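Local atomic coordinates of glycosyl hydrolase family 2, TIM barrel domain protein (Parabacteroides merdae ATCC 43184, PDB entry 6DXU), a protein that probably hydrolyses beta-glucuronides as a glycoside hydrolase family 2 beta-glucuronidase of a human gut bacterium. Residues Y122-H127 / A155-G160; N438-S443 / C470-D475; Q753-D756 / I760-L763. One frame throughout, in Å; residues are numbered along the deposited sequence.

Interaction 1. Residues Y122-H127 / A155-G160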
loop_
_atom_site.group_PDB
_atom_site.type_symbol
_atom_site.label_atom_id
_atom_site.label_comp_id
_atom_site.label_asym_id
_atom_site.label_seq_id
_atom_site.Cartn_x
_atom_site.Cartn_y
_atom_site.Cartn_z
ATOM N N TYR D 122 -14.224 -8.313 14.583
ATOM C CA TYR D 122 -15.208 -8.182 13.514
ATOM C C TYR D 122 -16.621 -8.206 14.076
ATOM O O TYR D 122 -16.951 -9.041 14.926
ATOM C CB TYR D 122 -15.085 -9.308 12.492
ATOM C CG TYR D 122 -13.771 -9.328 11.786
ATOM C CD1 TYR D 122 -12.674 -9.933 12.369
ATOM C CD2 TYR D 122 -13.620 -8.721 10.528
ATOM C CE1 TYR D 122 -11.451 -9.952 11.719
ATOM C CE2 TYR D 122 -12.401 -8.747 9.871
ATOM C CZ TYR D 122 -11.321 -9.363 10.485
ATOM O OH TYR D 122 -10.096 -9.403 9.862
ATOM N N VAL D 123 -17.447 -7.292 13.586
ATOM C CA VAL D 123 -18.890 -7.311 13.800
ATOM C C VAL D 123 -19.520 -7.689 12.465
ATOM O O VAL D 123 -19.404 -6.937 11.489
ATOM C CB VAL D 123 -19.398 -5.949 14.300
ATOM C CG1 VAL D 123 -20.924 -5.916 14.275
ATOM C CG2 VAL D 123 -18.843 -5.651 15.707
ATOM N N TYR D 124 -20.173 -8.856 12.417
ATOM C CA TYR D 124 -20.551 -9.482 11.149
ATOM C C TYR D 124 -19.312 -9.513 10.250
ATOM O O TYR D 124 -18.285 -10.067 10.653
ATOM C CB TYR D 124 -21.735 -8.748 10.501
ATOM C CG TYR D 124 -22.402 -9.511 9.373
ATOM C CD1 TYR D 124 -22.747 -10.856 9.506
ATOM C CD2 TYR D 124 -22.631 -8.893 8.150
ATOM C CE1 TYR D 124 -23.345 -11.553 8.441
ATOM C CE2 TYR D 124 -23.211 -9.573 7.090
ATOM C CZ TYR D 124 -23.570 -10.894 7.239
ATOM O OH TYR D 124 -24.149 -11.547 6.164
ATOM N N THR D 125 -19.361 -8.902 9.063
ATOM C CA THR D 125 -18.220 -8.922 8.155
ATOM C C THR D 125 -17.359 -7.667 8.240
ATOM O O THR D 125 -16.451 -7.499 7.422
ATOM C CB THR D 125 -18.683 -9.121 6.709
ATOM O OG1 THR D 125 -19.610 -8.088 6.366
ATOM C CG2 THR D 125 -19.345 -10.494 6.540
ATOM N N THR D 126 -17.635 -6.771 9.180
ATOM C CA THR D 126 -16.953 -5.483 9.242
ATOM C C THR D 126 -15.819 -5.536 10.258
ATOM O O THR D 126 -16.035 -5.869 11.427
ATOM C CB THR D 126 -17.946 -4.368 9.577
ATOM O OG1 THR D 126 -18.877 -4.234 8.493
ATOM C CG2 THR D 126 -17.235 -3.033 9.786
ATOM N N HIS D 127 -14.621 -5.218 9.806
ATOM C CA HIS D 127 -13.477 -5.086 10.699
ATOM C C HIS D 127 -13.612 -3.790 11.502
ATOM O O HIS D 127 -13.647 -2.698 10.923
ATOM C CB HIS D 127 -12.204 -5.134 9.856
ATOM C CG HIS D 127 -10.930 -5.112 10.644
ATOM N ND1 HIS D 127 -10.141 -3.989 10.748
ATOM C CD2 HIS D 127 -10.331 -6.063 11.397
ATOM C CE1 HIS D 127 -9.093 -4.256 11.506
ATOM N NE2 HIS D 127 -9.182 -5.509 11.913
ATOM N N ALA D 155 -29.476 -9.656 9.023
ATOM C CA ALA D 155 -29.654 -9.767 10.472
ATOM C C ALA D 155 -30.663 -10.847 10.866
ATOM O O ALA D 155 -30.502 -11.469 11.926
ATOM C CB ALA D 155 -30.050 -8.403 11.050
ATOM N N GLU D 156 -31.671 -11.113 10.021
ATOM C CA GLU D 156 -32.738 -12.070 10.346
ATOM C C GLU D 156 -32.179 -13.412 10.773
ATOM O O GLU D 156 -32.667 -14.045 11.719
ATOM C CB GLU D 156 -33.628 -12.322 9.124
ATOM C CG GLU D 156 -34.572 -11.243 8.695
ATOM C CD GLU D 156 -35.431 -11.713 7.525
ATOM O OE1 GLU D 156 -36.569 -11.219 7.376
ATOM O OE2 GLU D 156 -34.963 -12.593 6.762
ATOM N N ARG D 157 -31.157 -13.867 10.062
ATOM C CA ARG D 157 -30.604 -15.196 10.235
ATOM C C ARG D 157 -29.979 -15.406 11.609
ATOM O O ARG D 157 -29.885 -16.550 12.077
ATOM C CB ARG D 157 -29.574 -15.340 9.105
ATOM C CG ARG D 157 -28.743 -16.542 9.048
ATOM C CD ARG D 157 -28.214 -16.663 7.616
ATOM N NE ARG D 157 -27.154 -15.712 7.263
ATOM C CZ ARG D 157 -25.886 -15.859 7.643
ATOM N NH1 ARG D 157 -25.556 -16.892 8.403
ATOM N NH2 ARG D 157 -24.953 -14.987 7.264
ATOM N N PHE D 158 -29.624 -14.332 12.303
ATOM C CA PHE D 158 -28.979 -14.424 13.604
ATOM C C PHE D 158 -29.953 -14.227 14.750
ATOM O O PHE D 158 -29.525 -14.146 15.906
ATOM C CB PHE D 158 -27.826 -13.421 13.666
ATOM C CG PHE D 158 -26.729 -13.752 12.702
ATOM C CD1 PHE D 158 -25.714 -14.623 13.061
ATOM C CD2 PHE D 158 -26.758 -13.253 11.408
ATOM C CE1 PHE D 158 -24.712 -14.951 12.160
ATOM C CE2 PHE D 158 -25.765 -13.578 10.504
ATOM C CZ PHE D 158 -24.740 -14.423 10.884
ATOM N N LYS D 159 -31.244 -14.123 14.447
ATOM C CA LYS D 159 -32.304 -14.235 15.444
ATOM C C LYS D 159 -32.169 -13.164 16.521
ATOM O O LYS D 159 -32.409 -13.410 17.705
ATOM C CB LYS D 159 -32.341 -15.644 16.038
ATOM C CG LYS D 159 -32.660 -16.675 14.940
ATOM C CD LYS D 159 -32.594 -18.104 15.439
ATOM C CE LYS D 159 -32.953 -19.084 14.326
ATOM N NZ LYS D 159 -32.730 -20.502 14.742
ATOM N N GLY D 160 -31.803 -11.956 16.090
ATOM C CA GLY D 160 -31.699 -10.809 16.966
ATOM C C GLY D 160 -30.353 -10.620 17.622
ATOM O O GLY D 160 -30.116 -9.564 18.223
#
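The ring of Y124 meets F158 and R157 with one side, the CD1-CE1-OH side. Its CE1 lies 3.8 Å from CE2 of F158, and CZ of F158 is a little farther from the same atom. The two rings have centroids 5.9 Å apart and planes 80° to each other, an oblique meeting of aromatic carbons. R157 comes in at the rim of the tyrosine, with NH2 close to the ring plane and 3.7 Å from OH of Y124, too long for a hydrogen bond. That nitrogen is instead engaged by the backbone oxygen of V51, which helps fix the guanidinium beside the phenol. The guanidinium is also backed by its own neighbour: CE2 of F158 sits over its centre, 3.6 Å above the plane, so the phenylalanine touches tyrosine and arginine at once. R157 reaches this place by a bend at chi3 (74°).

Y124 stands in the type II' turn from V123 to T126, the hairpin link between the antiparallel strands 118-123 and 126-132 at one margin of a six-stranded sheet in the sugar-binding domain. Two backbone bonds between V123 and T126, each 2.9 Å from N to O, close the turn, and Y124 takes its first inner position. With CG anti to the backbone N (chi1 -166°), the ring extends from the turn toward the loop 155-160 that leads into strand 162-169. On one face CG2 of T125 rests 3.9 Å above the ring plane of Y124, toward the rim. Farther out, the ring meets that of F149 from helix 143-150, and W48 and V51 of helix 48-51 also touch Y124. P163 at the start of strand 162-169 packs against both Y124 and F158.

Interaction 2. Residues N438-S443 / C470-D475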
loop_
_atom_site.group_PDB
_atom_site.type_symbol
_atom_site.label_atom_id
_atom_site.label_comp_id
_atom_site.label_asym_id
_atom_site.label_seq_id
_atom_site.Cartn_x
_atom_site.Cartn_y
_atom_site.Cartn_z
ATOM N N ASN D 438 20.422 -9.770 12.887
ATOM C CA ASN D 438 21.792 -10.056 12.475
ATOM C C ASN D 438 22.769 -8.952 12.861
ATOM O O ASN D 438 23.949 -9.050 12.514
ATOM C CB ASN D 438 21.878 -10.298 10.962
ATOM C CG ASN D 438 21.646 -9.038 10.141
ATOM O OD1 ASN D 438 21.054 -8.066 10.608
ATOM N ND2 ASN D 438 22.121 -9.056 8.899
ATOM N N THR D 439 22.314 -7.901 13.536
ATOM C CA THR D 439 23.210 -6.909 14.113
ATOM C C THR D 439 22.775 -6.644 15.543
ATOM O O THR D 439 21.631 -6.901 15.916
ATOM C CB THR D 439 23.207 -5.580 13.345
ATOM O OG1 THR D 439 21.885 -5.032 13.352
ATOM C CG2 THR D 439 23.658 -5.780 11.905
ATOM N N PHE D 440 23.707 -6.122 16.340
ATOM C CA PHE D 440 23.432 -5.688 17.704
ATOM C C PHE D 440 24.202 -4.392 17.898
ATOM O O PHE D 440 25.437 -4.394 17.859
ATOM C CB PHE D 440 23.857 -6.744 18.723
ATOM C CG PHE D 440 23.435 -6.439 20.138
ATOM C CD1 PHE D 440 22.233 -6.920 20.637
ATOM C CD2 PHE D 440 24.245 -5.681 20.971
ATOM C CE1 PHE D 440 21.850 -6.652 21.955
ATOM C CE2 PHE D 440 23.866 -5.404 22.286
ATOM C CZ PHE D 440 22.667 -5.893 22.774
ATOM N N ASP D 441 23.478 -3.290 18.086
ATOM C CA ASP D 441 24.052 -1.943 18.122
ATOM C C ASP D 441 23.771 -1.343 19.495
ATOM O O ASP D 441 22.649 -0.904 19.766
ATOM C CB ASP D 441 23.466 -1.089 16.999
ATOM C CG ASP D 441 24.079 0.302 16.915
ATOM O OD1 ASP D 441 24.729 0.764 17.875
ATOM O OD2 ASP D 441 23.890 0.944 15.865
ATOM N N LYS D 442 24.797 -1.319 20.353
ATOM C CA LYS D 442 24.634 -0.795 21.706
ATOM C C LYS D 442 24.183 0.660 21.696
ATOM O O LYS D 442 23.368 1.066 22.529
ATOM C CB LYS D 442 25.948 -0.932 22.479
ATOM C CG LYS D 442 26.300 -2.361 22.857
ATOM C CD LYS D 442 27.628 -2.424 23.607
ATOM C CE LYS D 442 28.045 -3.866 23.851
ATOM N NZ LYS D 442 29.219 -3.963 24.770
ATOM N N SER D 443 24.708 1.464 20.763
ATOM C CA SER D 443 24.369 2.886 20.749
ATOM C C SER D 443 22.907 3.110 20.389
ATOM O O SER D 443 22.263 4.017 20.930
ATOM C CB SER D 443 25.291 3.642 19.789
ATOM O OG SER D 443 26.630 3.594 20.259
ATOM N N CYS D 470 21.353 -4.520 31.981
ATOM C CA CYS D 470 21.912 -3.979 30.738
ATOM C C CYS D 470 22.932 -2.926 31.178
ATOM O O CYS D 470 22.602 -1.747 31.325
ATOM C CB CYS D 470 20.844 -3.402 29.825
ATOM S SG CYS D 470 21.515 -2.889 28.221
ATOM N N GLU D 471 24.157 -3.388 31.439
ATOM C CA GLU D 471 25.141 -2.527 32.092
ATOM C C GLU D 471 25.447 -1.282 31.258
ATOM O O GLU D 471 25.635 -0.190 31.813
ATOM C CB GLU D 471 26.426 -3.310 32.377
ATOM C CG GLU D 471 27.396 -2.542 33.266
ATOM C CD GLU D 471 28.487 -3.422 33.855
ATOM O OE1 GLU D 471 28.895 -4.391 33.181
ATOM O OE2 GLU D 471 28.926 -3.152 34.996
ATOM N N PHE D 472 25.473 -1.412 29.929
ATOM C CA PHE D 472 25.788 -0.249 29.107
ATOM C C PHE D 472 24.640 0.755 29.020
ATOM O O PHE D 472 24.786 1.771 28.331
ATOM C CB PHE D 472 26.235 -0.670 27.701
ATOM C CG PHE D 472 25.175 -1.375 26.881
ATOM C CD1 PHE D 472 24.227 -0.655 26.171
ATOM C CD2 PHE D 472 25.180 -2.754 26.768
ATOM C CE1 PHE D 472 23.265 -1.302 25.396
ATOM C CE2 PHE D 472 24.226 -3.413 25.997
ATOM C CZ PHE D 472 23.270 -2.691 25.311
ATOM N N CYS D 473 23.517 0.500 29.697
ATOM C CA CYS D 473 22.455 1.482 29.872
ATOM C C CYS D 473 22.282 1.893 31.334
ATOM O O CYS D 473 21.279 2.542 31.669
ATOM C CB CYS D 473 21.124 0.941 29.332
ATOM S SG CYS D 473 20.982 0.861 27.516
ATOM N N ASN D 474 23.222 1.540 32.224
ATOM C CA ASN D 474 22.916 1.769 33.642
ATOM C C ASN D 474 23.004 3.243 34.052
ATOM O O ASN D 474 22.650 3.567 35.193
ATOM C CB ASN D 474 23.797 0.886 34.545
ATOM C CG ASN D 474 25.262 1.312 34.575
ATOM O OD1 ASN D 474 25.702 2.188 33.825
ATOM N ND2 ASN D 474 26.036 0.654 35.431
ATOM N N ASP D 475 23.419 4.141 33.158
ATOM C CA ASP D 475 23.425 5.575 33.437
ATOM C C ASP D 475 22.132 6.263 33.013
ATOM O O ASP D 475 21.971 7.460 33.268
ATOM C CB ASP D 475 24.600 6.257 32.718
ATOM C CG ASP D 475 24.562 6.055 31.190
ATOM O OD1 ASP D 475 24.078 5.003 30.733
ATOM O OD2 ASP D 475 25.017 6.942 30.435
#
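K442 lays its aliphatic chain over one face of the F472 ring, and CB, CG and CD each meet a different part of it. CB lies 4.0 Å from CE1 of F472. CG is placed over the middle, 3.9 Å from the ring centroid and only 9° off the normal, a CH-pi contact. CD moves on to the far rim, 4.0 Å from CD2 of F472, and the extended chain runs on past the ring. The lysine backbone joins in, its carbonyl O lying 3.7 Å from CE1 of F472.

K442 opens helix 442-459 of the TIM-barrel domain, whereas F472 belongs to a short 3-10 segment in the loop between barrel strands 464-468 and 479-481. The contact thus ties the start of a barrel helix to the loop following the next strand. D441 is the N-cap, its OD1 taking a weak bond from N of S443.

On the opposite face of F472, SG of C470 sits 3.4 Å above the plane, toward the rim, leaving the ring clasped between sulfur and lysine. The crowded chi1 of 64° turns F472 into this slot. Replacing F472 by an alanine is likely to leave the methylenes of K442 without their aromatic floor, open a gap beside C470 and take from F440 its partner at the ring tip. At that tip, CZ of F472 is 4.1 Å from CE2 of F440, whose side chain arrives from the opposite direction. I445, one helical turn on, touches both phenylalanines, while R446 bonds to the backbone O of F472 and forms a salt bridge with D475.

Interaction 3. Residues Q753-D756 / I760-L763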
loop_
_atom_site.group_PDB
_atom_site.type_symbol
_atom_site.label_atom_id
_atom_site.label_comp_id
_atom_site.label_asym_id
_atom_site.label_seq_id
_atom_site.Cartn_x
_atom_site.Cartn_y
_atom_site.Cartn_z
ATOM N N GLN D 753 6.681 -46.125 42.600
ATOM C CA GLN D 753 7.900 -46.161 43.401
ATOM C C GLN D 753 8.955 -46.959 42.649
ATOM O O GLN D 753 8.747 -48.138 42.337
ATOM C CB GLN D 753 7.642 -46.770 44.786
ATOM C CG GLN D 753 8.895 -46.911 45.637
ATOM C CD GLN D 753 9.494 -45.572 46.042
ATOM O OE1 GLN D 753 8.843 -44.780 46.716
ATOM N NE2 GLN D 753 10.741 -45.326 45.651
ATOM N N LEU D 754 10.086 -46.329 42.374
ATOM C CA LEU D 754 11.209 -47.038 41.778
ATOM C C LEU D 754 11.924 -47.858 42.851
ATOM O O LEU D 754 12.230 -47.353 43.935
ATOM C CB LEU D 754 12.174 -46.050 41.126
ATOM C CG LEU D 754 11.615 -45.327 39.903
ATOM C CD1 LEU D 754 12.364 -44.024 39.635
ATOM C CD2 LEU D 754 11.720 -46.235 38.690
ATOM N N ILE D 755 12.195 -49.122 42.544
ATOM C CA ILE D 755 12.820 -50.042 43.485
ATOM C C ILE D 755 13.978 -50.724 42.780
ATOM O O ILE D 755 14.040 -50.770 41.550
ATOM C CB ILE D 755 11.826 -51.088 44.008
ATOM C CG1 ILE D 755 11.271 -51.906 42.835
ATOM C CG2 ILE D 755 10.716 -50.424 44.822
ATOM C CD1 ILE D 755 10.335 -53.027 43.244
ATOM N N ASP D 756 14.913 -51.246 43.571
ATOM C CA ASP D 756 16.048 -51.939 42.982
ATOM C C ASP D 756 15.714 -53.424 42.852
ATOM O O ASP D 756 14.605 -53.859 43.168
ATOM C CB ASP D 756 17.318 -51.693 43.797
ATOM C CG ASP D 756 17.297 -52.364 45.177
ATOM O OD1 ASP D 756 16.374 -53.152 45.499
ATOM O OD2 ASP D 756 18.229 -52.071 45.953
ATOM N N ILE D 760 14.201 -52.721 47.194
ATOM C CA ILE D 760 14.465 -51.577 48.065
ATOM C C ILE D 760 14.132 -50.288 47.323
ATOM O O ILE D 760 14.489 -50.128 46.154
ATOM C CB ILE D 760 15.930 -51.574 48.545
ATOM C CG1 ILE D 760 16.284 -52.894 49.243
ATOM C CG2 ILE D 760 16.171 -50.407 49.510
ATOM C CD1 ILE D 760 15.393 -53.195 50.410
ATOM N N ARG D 761 13.462 -49.358 48.007
ATOM C CA ARG D 761 13.116 -48.080 47.388
ATOM C C ARG D 761 14.378 -47.284 47.060
ATOM O O ARG D 761 15.236 -47.076 47.925
ATOM C CB ARG D 761 12.208 -47.272 48.308
ATOM C CG ARG D 761 10.846 -47.896 48.534
ATOM C CD ARG D 761 10.076 -47.156 49.607
ATOM N NE ARG D 761 10.725 -47.291 50.906
ATOM C CZ ARG D 761 10.128 -47.072 52.072
ATOM N NH1 ARG D 761 8.856 -46.700 52.115
ATOM N NH2 ARG D 761 10.810 -47.231 53.197
ATOM N N CYS D 762 14.470 -46.812 45.814
ATOM C CA CYS D 762 15.609 -46.016 45.349
ATOM C C CYS D 762 15.359 -44.547 45.682
ATOM O O CYS D 762 14.951 -43.746 44.839
ATOM C CB CYS D 762 15.814 -46.198 43.852
ATOM S SG CYS D 762 16.052 -47.906 43.308
ATOM N N LEU D 763 15.676 -44.177 46.921
ATOM C CA LEU D 763 15.245 -42.889 47.447
ATOM C C LEU D 763 15.983 -41.691 46.853
ATOM O O LEU D 763 15.573 -40.556 47.118
ATOM C CB LEU D 763 15.397 -42.870 48.964
ATOM C CG LEU D 763 14.483 -43.862 49.680
ATOM C CD1 LEU D 763 14.780 -43.868 51.172
ATOM C CD2 LEU D 763 13.008 -43.536 49.397
#
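A tight reversal after strand 747-755, in the C-terminal domain of the family 2 fold, brings I760-C762 back alongside the strand end, where I755 and R761 form a single beta bridge. Two backbone bonds flank it: N of C762 gives an almost straight bond (178°) to O of L754 at 3.0 Å, and N of D756 donates to O of I760 at 2.8 Å. O of I760 also lies 3.1 Å from CA of I755, a CA-H...O contact. O of L754 is gripped twice, because NE2 of Q753 donates to it at 3.0 Å from the other face of the carbonyl plane. The glutamine folds back for this by a bend at chi2 (67°), with the receiving oxygen in the plane of its amide. The folded chain also packs against the arginine, CG of Q753 lying 3.6 Å from CG of R761.

The carboxylate of D756 fastens the mouth of the turn. Its OD1 accepts from N of I760 at 2.8 Å, the donor standing well above the carboxylate plane, and also from N of N758 within the turn. Its OD2 is bonded to N of D731. One side chain thereby ties the turn to the segment before strand 735-744. SG of C762 lies against the backbone at the strand end, 3.5 Å from N of D756, and C762 itself centres an inverse gamma turn that bends the chain onward.

Strand 747-755 runs between strands 735-744 and 798-804; on the former I755 rests on A735 and Q737, and L754 touches C736. On the returning segment R761 reaches toward strand 715-726, making a salt bridge with E724 and a hydrogen bond to Q726, while L763 packs on V647 and W649 of strand 647-649.

In the fold
The three contacts follow one another along the chain in three different domains and nowhere touch, their centres lying about 50 to 63 Å apart. Interactions 1 and 3 are partly buried, and interaction 2 is at the surface. Interaction 1 joins a hairpin turn to a loop by side chains alone, aromatic carbons beside a guanidinium. Interaction 2 likewise has no hydrogen bond between its segments, and rests on a lysine chain over a phenylalanine where a barrel helix starts, close to other subunits: S443 bonds to D233 of a second subunit. Interaction 3, spanning only a short turn, depends instead on backbone bonds and a carboxylate, with its arginine committed to a neighbouring sheet.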